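Local structure of archaeal actin homolog (Thermoplasma acidophilum, 2FSJ) at residues N280-N285 / D312-I317; T298-V303 / E316-T321. The protein polymerises, in a nucleotide-dependent reaction that works best with ATP, into bundles of helical actin-like filaments. All coordinates share one frame; numbering follows the deposited sequence.

Contact 1. Residues N280-N285 / D312-I317; sequences NRIIEN and DRFEEI
Arg313 and Asn280 form the polar side of this contact, in which a segment of the actin-like nucleotide-binding fold containing a short 3-10 turn lies against helix 268-290. The arginine chain folds back on itself at two bonds (chi2 -70°, chi3 -44°), which brings its guanidinium up to the helix. NH2 of Arg313 gives a nearly straight hydrogen bond of 2.6 Å to OD1 of Asn280, in the guanidinium plane, and NH1 adds a weak one to the same oxygen. OD1 sits at the guanidinium edge, and the amide plane is turned 85° from that of the guanidinium, which rules out stacking. NH2 also reaches Glu316 OE1 at 3.1 Å in a salt bridge, while NH1 pairs with Glu276 one helical turn before Asn280. Held near its plane by Asn280 OD1 and Glu316 OE1, with Glu276 as a further partner of NH1, the guanidinium is probably fixed in rotation. Ile283 CD1 rests over one of its faces and comes within 3.4 Å of the Arg313 backbone O.

Phe314 turns the contact apolar. Its CD1 edge meets Ile283 CG1 at 3.8 Å, in the ring plane, and its CE1 lies 3.9 Å from Ile282 CG2. The ring also touches Ile195, Val197 and Pro302 of the sheet, and its side chain is about 4 Å from that of Ser307, an ATP-site residue, consistent with the contact joining the helix to the core beside the nucleotide site.

The extended Glu316 chain crosses Ile283 at about a right angle, its CG and CD against Ile283 CD1. Its OE2 accepts a 2.8 Å hydrogen bond from a water that also bonds weakly to Asn280 OD1. Ile317 completes the apolar row, its CG1 lying 4.0 Å from Ile283 CG2.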
loop_
_atom_site.group_PDB
_atom_site.type_symbol
_atom_site.label_atom_id
_atom_site.label_comp_id
_atom_site.label_asym_id
_atom_site.label_seq_id
_atom_site.Cartn_x
_atom_site.Cartn_y
_atom_site.Cartn_z
ATOM N N ASN A 280 5.692 -15.840 -12.740
ATOM C CA ASN A 280 6.895 -16.292 -13.391
ATOM C C ASN A 280 7.871 -15.120 -13.689
ATOM O O ASN A 280 9.104 -15.269 -13.500
ATOM C CB ASN A 280 6.557 -17.110 -14.676
ATOM C CG ASN A 280 5.966 -18.475 -14.363
ATOM O OD1 ASN A 280 6.017 -18.945 -13.223
ATOM N ND2 ASN A 280 5.447 -19.125 -15.366
ATOM N N ARG A 281 7.351 -13.959 -14.114
ATOM C CA ARG A 281 8.228 -12.829 -14.436
ATOM C C ARG A 281 8.869 -12.269 -13.180
ATOM O O ARG A 281 10.050 -11.929 -13.194
ATOM C CB ARG A 281 7.499 -11.697 -15.151
ATOM C CG ARG A 281 7.167 -12.052 -16.607
ATOM C CD ARG A 281 6.498 -10.934 -17.353
ATOM N NE ARG A 281 6.224 -11.287 -18.752
ATOM C CZ ARG A 281 7.003 -10.983 -19.806
ATOM N NH1 ARG A 281 8.163 -10.320 -19.663
ATOM N NH2 ARG A 281 6.608 -11.356 -21.019
ATOM N N ILE A 282 8.111 -12.199 -12.094
ATOM C CA ILE A 282 8.664 -11.702 -10.846
ATOM C C ILE A 282 9.731 -12.636 -10.318
ATOM O O ILE A 282 10.830 -12.184 -9.929
ATOM C CB ILE A 282 7.546 -11.484 -9.799
ATOM C CG1 ILE A 282 6.647 -10.326 -10.231
ATOM C CG2 ILE A 282 8.126 -11.224 -8.418
ATOM C CD1 ILE A 282 5.263 -10.394 -9.614
ATOM N N ILE A 283 9.432 -13.934 -10.322
ATOM C CA ILE A 283 10.374 -14.936 -9.840
ATOM C C ILE A 283 11.692 -14.904 -10.657
ATOM O O ILE A 283 12.803 -14.922 -10.101
ATOM C CB ILE A 283 9.749 -16.308 -9.901
ATOM C CG1 ILE A 283 8.670 -16.451 -8.806
ATOM C CG2 ILE A 283 10.846 -17.423 -9.849
ATOM C CD1 ILE A 283 7.665 -17.567 -9.081
ATOM N N GLU A 284 11.568 -14.820 -11.973
ATOM C CA GLU A 284 12.766 -14.768 -12.827
ATOM C C GLU A 284 13.638 -13.536 -12.549
ATOM O O GLU A 284 14.848 -13.622 -12.504
ATOM C CB GLU A 284 12.349 -14.771 -14.301
ATOM C CG GLU A 284 13.461 -14.361 -15.234
ATOM C CD GLU A 284 12.989 -14.070 -16.656
ATOM O OE1 GLU A 284 12.096 -13.160 -16.859
ATOM O OE2 GLU A 284 13.528 -14.747 -17.573
ATOM N N ASN A 285 13.010 -12.381 -12.368
ATOM C CA ASN A 285 13.707 -11.149 -12.057
ATOM C C ASN A 285 14.364 -11.167 -10.640
ATOM O O ASN A 285 15.513 -10.774 -10.476
ATOM C CB ASN A 285 12.740 -9.972 -12.221
ATOM C CG ASN A 285 12.821 -9.302 -13.602
ATOM O OD1 ASN A 285 12.241 -9.786 -14.605
ATOM N ND2 ASN A 285 13.518 -8.178 -13.663
ATOM N N ASP A 312 1.933 -17.837 -2.951
ATOM C CA ASP A 312 2.382 -19.211 -2.771
ATOM C C ASP A 312 3.408 -19.619 -3.800
ATOM O O ASP A 312 4.276 -20.433 -3.509
ATOM C CB ASP A 312 1.228 -20.202 -2.828
ATOM C CG ASP A 312 0.384 -20.212 -1.547
ATOM O OD1 ASP A 312 0.808 -19.625 -0.537
ATOM O OD2 ASP A 312 -0.718 -20.808 -1.485
ATOM N N ARG A 313 3.286 -19.073 -5.005
ATOM C CA ARG A 313 4.220 -19.353 -6.065
ATOM C C ARG A 313 5.632 -18.917 -5.748
ATOM O O ARG A 313 6.547 -19.395 -6.405
ATOM C CB ARG A 313 3.828 -18.657 -7.370
ATOM C CG ARG A 313 2.620 -19.189 -8.054
ATOM C CD ARG A 313 2.830 -20.596 -8.664
ATOM N NE ARG A 313 4.107 -20.754 -9.372
ATOM C CZ ARG A 313 4.455 -20.104 -10.481
ATOM N NH1 ARG A 313 3.633 -19.253 -11.061
ATOM N NH2 ARG A 313 5.627 -20.320 -11.019
ATOM N N PHE A 314 5.845 -17.993 -4.809
ATOM C CA PHE A 314 7.205 -17.501 -4.582
ATOM C C PHE A 314 8.097 -18.499 -3.825
ATOM O O PHE A 314 9.296 -18.370 -3.798
ATOM C CB PHE A 314 7.202 -16.122 -3.874
ATOM C CG PHE A 314 6.492 -15.049 -4.617
ATOM C CD1 PHE A 314 6.577 -14.928 -5.997
ATOM C CD2 PHE A 314 5.727 -14.127 -3.927
ATOM C CE1 PHE A 314 5.900 -13.892 -6.657
ATOM C CE2 PHE A 314 5.078 -13.127 -4.576
ATOM C CZ PHE A 314 5.141 -13.021 -5.932
ATOM N N GLU A 315 7.495 -19.524 -3.232
ATOM C CA GLU A 315 8.266 -20.542 -2.527
ATOM C C GLU A 315 9.339 -21.176 -3.378
ATOM O O GLU A 315 10.358 -21.577 -2.879
ATOM C CB GLU A 315 7.372 -21.651 -2.028
ATOM C CG GLU A 315 8.137 -22.589 -1.111
ATOM C CD GLU A 315 7.257 -23.302 -0.123
ATOM O OE1 GLU A 315 5.988 -23.277 -0.246
ATOM O OE2 GLU A 315 7.861 -23.915 0.772
ATOM N N GLU A 316 9.125 -21.218 -4.685
ATOM C CA GLU A 316 10.075 -21.857 -5.557
ATOM C C GLU A 316 11.412 -21.106 -5.616
ATOM O O GLU A 316 12.434 -21.705 -5.952
ATOM C CB GLU A 316 9.454 -22.108 -6.932
ATOM C CG GLU A 316 9.447 -20.941 -7.881
ATOM C CD GLU A 316 8.827 -21.324 -9.237
ATOM O OE1 GLU A 316 7.673 -21.818 -9.249
ATOM O OE2 GLU A 316 9.506 -21.129 -10.267
ATOM N N ILE A 317 11.433 -19.828 -5.254
ATOM C CA ILE A 317 12.707 -19.109 -5.170
ATOM C C ILE A 317 13.616 -19.770 -4.107
ATOM O O ILE A 317 14.819 -19.896 -4.298
ATOM C CB ILE A 317 12.499 -17.556 -4.871
ATOM C CG1 ILE A 317 11.649 -16.866 -5.945
ATOM C CG2 ILE A 317 13.826 -16.854 -4.713
ATOM C CD1 ILE A 317 10.964 -15.639 -5.486
HETATM O O HOH W 1 9.190 -19.691 -12.701
#

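Contact 2. Residues T298-V303 / E316-T321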
loop_
_atom_site.group_PDB
_atom_site.type_symbol
_atom_site.label_atom_id
_atom_site.label_comp_id
_atom_site.label_asym_id
_atom_site.label_seq_id
_atom_site.Cartn_x
_atom_site.Cartn_y
_atom_site.Cartn_z
ATOM N N THR A 298 16.676 -17.232 4.287
ATOM C CA THR A 298 15.962 -18.123 5.224
ATOM C C THR A 298 14.476 -17.827 5.383
ATOM O O THR A 298 13.772 -18.626 5.923
ATOM C CB THR A 298 16.614 -18.062 6.609
ATOM O OG1 THR A 298 16.672 -16.696 7.056
ATOM C CG2 THR A 298 18.088 -18.484 6.542
ATOM N N SER A 299 14.000 -16.662 4.955
ATOM C CA SER A 299 12.586 -16.351 5.000
ATOM C C SER A 299 12.189 -15.556 3.775
ATOM O O SER A 299 12.856 -14.573 3.454
ATOM C CB SER A 299 12.206 -15.535 6.247
ATOM O OG SER A 299 12.841 -15.965 7.415
ATOM N N LEU A 300 11.141 -16.022 3.092
ATOM C CA LEU A 300 10.513 -15.341 1.943
ATOM C C LEU A 300 9.149 -14.857 2.411
ATOM O O LEU A 300 8.350 -15.671 2.890
ATOM C CB LEU A 300 10.295 -16.302 0.770
ATOM C CG LEU A 300 11.426 -16.633 -0.201
ATOM C CD1 LEU A 300 11.011 -17.795 -1.131
ATOM C CD2 LEU A 300 11.901 -15.440 -1.021
ATOM N N ILE A 301 8.867 -13.559 2.256
ATOM C CA ILE A 301 7.721 -12.941 2.886
ATOM C C ILE A 301 6.873 -12.180 1.858
ATOM O O ILE A 301 7.134 -11.019 1.538
ATOM C CB ILE A 301 8.175 -12.031 4.051
ATOM C CG1 ILE A 301 9.068 -12.801 5.038
ATOM C CG2 ILE A 301 6.973 -11.423 4.759
ATOM C CD1 ILE A 301 9.938 -11.926 5.927
ATOM N N PRO A 302 5.894 -12.851 1.289
ATOM C CA PRO A 302 5.018 -12.177 0.328
ATOM C C PRO A 302 3.991 -11.314 1.035
ATOM O O PRO A 302 3.287 -11.792 1.937
ATOM C CB PRO A 302 4.374 -13.324 -0.420
ATOM C CG PRO A 302 5.235 -14.565 -0.012
ATOM C CD PRO A 302 5.623 -14.295 1.370
ATOM N N VAL A 303 3.925 -10.050 0.627
ATOM C CA VAL A 303 3.000 -9.079 1.181
ATOM C C VAL A 303 2.345 -8.315 0.031
ATOM O O VAL A 303 2.577 -8.614 -1.127
ATOM C CB VAL A 303 3.656 -8.101 2.178
ATOM C CG1 VAL A 303 4.199 -8.821 3.464
ATOM C CG2 VAL A 303 4.720 -7.235 1.537
ATOM N N GLU A 316 9.125 -21.218 -4.685
ATOM C CA GLU A 316 10.075 -21.857 -5.557
ATOM C C GLU A 316 11.412 -21.106 -5.616
ATOM O O GLU A 316 12.434 -21.705 -5.952
ATOM C CB GLU A 316 9.454 -22.108 -6.932
ATOM C CG GLU A 316 9.447 -20.941 -7.881
ATOM C CD GLU A 316 8.827 -21.324 -9.237
ATOM O OE1 GLU A 316 7.673 -21.818 -9.249
ATOM O OE2 GLU A 316 9.506 -21.129 -10.267
ATOM N N ILE A 317 11.433 -19.828 -5.254
ATOM C CA ILE A 317 12.707 -19.109 -5.170
ATOM C C ILE A 317 13.616 -19.770 -4.107
ATOM O O ILE A 317 14.819 -19.896 -4.298
ATOM C CB ILE A 317 12.499 -17.556 -4.871
ATOM C CG1 ILE A 317 11.649 -16.866 -5.945
ATOM C CG2 ILE A 317 13.826 -16.854 -4.713
ATOM C CD1 ILE A 317 10.964 -15.639 -5.486
ATOM N N ALA A 318 13.052 -20.146 -2.966
ATOM C CA ALA A 318 13.805 -20.800 -1.870
ATOM C C ALA A 318 12.922 -21.750 -1.035
ATOM O O ALA A 318 12.343 -21.372 -0.023
ATOM C CB ALA A 318 14.436 -19.756 -0.999
ATOM N N PRO A 319 12.778 -22.984 -1.515
ATOM C CA PRO A 319 11.870 -23.957 -0.908
ATOM C C PRO A 319 12.056 -24.116 0.604
ATOM O O PRO A 319 13.172 -24.156 1.096
ATOM C CB PRO A 319 12.203 -25.246 -1.687
ATOM C CG PRO A 319 12.535 -24.753 -3.006
ATOM C CD PRO A 319 13.372 -23.520 -2.753
ATOM N N GLY A 320 10.960 -24.151 1.333
ATOM C CA GLY A 320 11.027 -24.299 2.781
ATOM C C GLY A 320 11.128 -23.006 3.597
ATOM O O GLY A 320 11.099 -23.079 4.833
ATOM N N THR A 321 11.201 -21.840 2.941
ATOM C CA THR A 321 11.434 -20.590 3.645
ATOM C C THR A 321 10.221 -19.699 3.660
ATOM O O THR A 321 10.285 -18.580 4.171
ATOM C CB THR A 321 12.606 -19.781 3.018
ATOM O OG1 THR A 321 12.287 -19.383 1.679
ATOM C CG2 THR A 321 13.873 -20.612 2.896
#
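The Thr321 carbonyl, at the end of a type II beta turn beside the outermost strand 297-303 of a four-stranded sheet, takes the Leu300 N-H from above its plane: N of Leu300 is 2.9 Å from O of Thr321 and 48° out of that plane, in a nearly straight hydrogen bond. Ser299 CA adds a CA-H...O contact to the same oxygen, at 3.3 Å. In the second flat group, the Ala318 carbonyl, O is met in its plane, on a lone pair, by Thr321 OG1 at 2.6 Å, and Thr321 N also bonds to it. The N-H bond closes the turn from Ala318 to Thr321, with Gly320 at positive phi, and the hydroxyl bond reinforces it. Chi1 of 64° sets OG1 between the backbone N and the carbonyl carbon, where it faces both the turn and Leu300 CG, 3.4 Å away. Thr321 CB meets Thr298 O at 3.3 Å. A valine here would probably deprive Ala318 O of its short hydroxyl bond and leave the turn less firmly closed. Leu300 CD1 packs against the start of the turn, 3.9 Å from Ala318 CB and 4.0 Å from Ile317 CB.

In the fold
From the N terminus the chain passes helix 268-290, strand 297-303, the short helix 307-310 and then the loop 312-321. Contact 1 closes the longer loop, with 26 residues between its segments, and contact 2 the shorter, with 12. The loop of contact 2 starts inside that of contact 1 and ends on the same stretch, overrunning it by residues 318-321; the two share Glu316 and Ile317. Direct packing of Phe314 O against Leu300 CD1 and a probable hydrogen bond from Gly320 N to Glu315 OE2 connect them. Together they tie the long helix to the edge strand of the four-stranded sheet, with the ATP-binding residues Gly305 to Asn308 in the intervening chain.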